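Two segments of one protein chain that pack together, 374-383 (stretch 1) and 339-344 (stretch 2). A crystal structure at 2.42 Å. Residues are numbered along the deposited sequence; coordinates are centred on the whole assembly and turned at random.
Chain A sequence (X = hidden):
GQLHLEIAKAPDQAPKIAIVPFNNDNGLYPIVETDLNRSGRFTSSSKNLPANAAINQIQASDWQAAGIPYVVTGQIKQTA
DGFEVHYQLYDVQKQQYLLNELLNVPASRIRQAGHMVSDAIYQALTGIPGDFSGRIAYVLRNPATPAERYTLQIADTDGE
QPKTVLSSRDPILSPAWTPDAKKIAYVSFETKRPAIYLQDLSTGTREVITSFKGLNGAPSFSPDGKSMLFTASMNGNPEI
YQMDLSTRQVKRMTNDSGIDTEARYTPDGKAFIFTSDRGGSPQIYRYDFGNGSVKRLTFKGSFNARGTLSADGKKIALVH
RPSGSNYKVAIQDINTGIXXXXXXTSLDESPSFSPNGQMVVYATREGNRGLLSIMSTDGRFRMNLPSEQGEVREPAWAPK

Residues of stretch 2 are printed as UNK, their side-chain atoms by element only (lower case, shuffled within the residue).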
# COMPACT_ATOMS: atom_id res chain seq x y z
N ILE A 374 -0.88 8.65 -0.80
CA ILE A 374 -1.47 7.57 -1.58
C ILE A 374 -2.10 8.19 -2.82
O ILE A 374 -2.93 9.09 -2.72
CB ILE A 374 -2.51 6.77 -0.77
CG1 ILE A 374 -1.81 5.77 0.14
CG2 ILE A 374 -3.46 6.04 -1.70
CD1 ILE A 374 -2.58 5.47 1.41
N MET A 375 -1.69 7.71 -3.99
CA MET A 375 -2.15 8.25 -5.26
C MET A 375 -2.71 7.14 -6.13
O MET A 375 -2.20 6.02 -6.13
CB MET A 375 -1.02 8.96 -6.01
CG MET A 375 -1.03 10.46 -5.84
SD MET A 375 -0.16 11.35 -7.14
CE MET A 375 -1.36 11.29 -8.46
N SER A 376 -3.78 7.46 -6.86
CA SER A 376 -4.26 6.55 -7.89
C SER A 376 -3.26 6.50 -9.03
O SER A 376 -2.59 7.49 -9.35
CB SER A 376 -5.63 7.00 -8.40
OG SER A 376 -5.55 8.29 -8.99
N THR A 377 -3.14 5.32 -9.64
CA THR A 377 -2.12 5.12 -10.67
C THR A 377 -2.39 5.92 -11.93
O THR A 377 -1.47 6.07 -12.75
CB THR A 377 -2.00 3.63 -11.01
OG1 THR A 377 -3.25 3.14 -11.50
CG2 THR A 377 -1.60 2.84 -9.77
N ASP A 378 -3.60 6.43 -12.12
CA ASP A 378 -3.90 7.26 -13.27
C ASP A 378 -3.61 8.74 -13.04
O ASP A 378 -3.59 9.51 -14.00
CB ASP A 378 -5.36 7.07 -13.71
CG ASP A 378 -6.35 7.39 -12.62
OD1 ASP A 378 -5.93 7.77 -11.50
OD2 ASP A 378 -7.57 7.27 -12.88
N GLY A 379 -3.41 9.15 -11.79
CA GLY A 379 -2.91 10.48 -11.50
C GLY A 379 -3.94 11.54 -11.15
O GLY A 379 -3.64 12.73 -11.27
N ARG A 380 -5.15 11.15 -10.72
CA ARG A 380 -6.18 12.12 -10.40
C ARG A 380 -6.55 12.16 -8.92
O ARG A 380 -7.23 13.10 -8.50
CB ARG A 380 -7.47 11.82 -11.18
CG ARG A 380 -7.30 11.80 -12.66
CD ARG A 380 -7.69 10.43 -13.15
NE ARG A 380 -9.04 10.07 -12.74
CZ ARG A 380 -10.06 9.94 -13.58
NH1 ARG A 380 -9.92 10.15 -14.88
NH2 ARG A 380 -11.25 9.60 -13.10
N PHE A 381 -6.16 11.16 -8.14
CA PHE A 381 -6.54 11.07 -6.74
C PHE A 381 -5.28 11.14 -5.89
O PHE A 381 -4.36 10.34 -6.08
CB PHE A 381 -7.31 9.79 -6.45
CG PHE A 381 -7.79 9.69 -5.04
CD1 PHE A 381 -8.92 10.38 -4.63
CD2 PHE A 381 -7.10 8.92 -4.11
CE1 PHE A 381 -9.35 10.30 -3.32
CE2 PHE A 381 -7.54 8.83 -2.81
CZ PHE A 381 -8.66 9.53 -2.41
N ARG A 382 -5.25 12.10 -4.97
CA ARG A 382 -4.19 12.17 -3.97
C ARG A 382 -4.78 12.05 -2.58
O ARG A 382 -5.82 12.65 -2.27
CB ARG A 382 -3.38 13.47 -4.08
CG ARG A 382 -1.88 13.23 -3.95
CD ARG A 382 -1.08 14.51 -3.95
NE ARG A 382 -0.91 15.04 -5.29
CZ ARG A 382 -1.32 16.24 -5.68
NH1 ARG A 382 -1.93 17.07 -4.84
NH2 ARG A 382 -1.13 16.62 -6.94
N MET A 383 -4.11 11.25 -1.75
CA MET A 383 -4.52 10.98 -0.38
C MET A 383 -3.30 11.15 0.50
O MET A 383 -2.24 10.58 0.22
CB MET A 383 -5.09 9.56 -0.27
CG MET A 383 -6.31 9.42 0.61
SD MET A 383 -6.94 7.73 0.60
CE MET A 383 -5.91 6.96 1.84
N UNK A 339 6.26 5.04 -19.80
CA UNK A 339 6.54 5.57 -18.47
C UNK A 339 5.54 6.69 -18.18
O UNK A 339 5.43 7.65 -18.96
c UNK A 339 8.95 4.92 -18.26
c UNK A 339 8.13 7.01 -17.16
c UNK A 339 7.99 6.09 -18.36
N UNK A 340 4.82 6.56 -17.07
CA UNK A 340 3.82 7.54 -16.65
C UNK A 340 4.32 8.22 -15.38
O UNK A 340 4.43 7.58 -14.33
o UNK A 340 1.57 9.02 -15.83
n UNK A 340 0.48 7.20 -15.07
c UNK A 340 1.47 7.79 -15.74
c UNK A 340 2.47 6.87 -16.42
N UNK A 341 4.61 9.51 -15.48
CA UNK A 341 5.00 10.29 -14.31
C UNK A 341 3.75 10.62 -13.51
O UNK A 341 2.80 11.22 -14.03
c UNK A 341 8.13 12.31 -15.30
c UNK A 341 5.75 11.57 -14.72
c UNK A 341 7.08 11.22 -15.38
c UNK A 341 5.96 12.47 -13.50
N UNK A 342 3.74 10.23 -12.24
CA UNK A 342 2.57 10.38 -11.39
C UNK A 342 2.58 11.70 -10.61
O UNK A 342 1.59 12.44 -10.62
c UNK A 342 2.47 9.20 -10.41
c UNK A 342 0.23 8.60 -11.35
c UNK A 342 1.08 8.66 -10.09
c UNK A 342 1.19 7.29 -9.46
N UNK A 343 3.69 12.01 -9.94
CA UNK A 343 3.76 13.14 -9.04
C UNK A 343 5.21 13.43 -8.66
O UNK A 343 6.05 12.52 -8.69
c UNK A 343 2.93 12.86 -7.78
c UNK A 343 3.42 11.59 -7.10
o UNK A 343 3.05 13.96 -6.86
N UNK A 344 5.54 14.67 -8.30
CA UNK A 344 6.85 14.92 -7.69
C UNK A 344 6.91 14.34 -6.29
O UNK A 344 5.89 14.15 -5.62
c UNK A 344 5.81 16.97 -8.46
c UNK A 344 4.78 15.90 -8.54
c UNK A 344 6.97 16.45 -7.67

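Position 339 carries three side-chain carbons; the first, CB, is bonded to CA and bears the other two. None of them reaches stretch 1. A fork at CB with nothing beyond its two methyls is valine, and Val 339 takes no part in the contact.

Position 340 has two carbons, the second carrying one oxygen and one nitrogen, and this polar end approaches Thr 377 O. A short amide of this kind is asparagine. The CA-to-CB bond of Asn 340 points toward stretch 1. Its ND2 lies 3.2 Å from Thr 377 O, a polar approach to the backbone of the turn whose geometry leaves a hydrogen bond open.

Position 341 shows four carbons, forked at the first, with one arm two carbons long, and none touches stretch 1. That pattern is isoleucine. Ile 341 is exposed and out of reach of stretch 1.

Position 342 also has four carbons, but the fork comes at the second. One terminal carbon lies against Thr 377 O, Ser 376 O and Gly 379 CA, and the forked carbon faces Met 375 CE. The residue is leucine. Leu 342 is the most heavily covered residue of the pair of stretches, with 82 Å² buried. Its CA-to-CB bond runs sideways, yet the end of the side chain comes nearer. CD1 sits 3.4 Å from Thr 377 O, 3.6 Å from Ser 376 O and 3.7 Å from Gly 379 CA, so one methyl is lodged against the backbone of the turn. CG lies 3.9 Å from Met 375 CE.

Position 343 has a carbon, CB, bearing one oxygen and one carbon, and CB packs 3.5 Å from Met 375 SD. This is threonine. The CA-to-CB bond of Thr 343 points toward stretch 1.

Position 344 has three carbons closing a ring onto the backbone nitrogen, with no contact to stretch 1, so it is proline. Pro 344 is exposed and adds almost nothing.

The contact is small, 264 Å² in all, and works by fitting side chains against a turn held by its own hydrogen bonds. Ser 376 to Gly 379 form a type I turn, closed by Gly 379 N to Ser 376 O at 3.1 Å. Ser 376 OG also donates to Asp 378 OD1 at 2.6 Å and accepts from Phe 381 N at 3.1 Å. Gly 379 has a positive phi, where a CB would jam against the preceding carbonyl oxygen; an ideal CB would also stand 3.6 Å from Leu 342 CD1. The rule is plain: bare backbone receives the leucine methyl, while Met 375 packs beside both Leu 342 and Thr 343.

Stretch 2 (339-344) VNILTP
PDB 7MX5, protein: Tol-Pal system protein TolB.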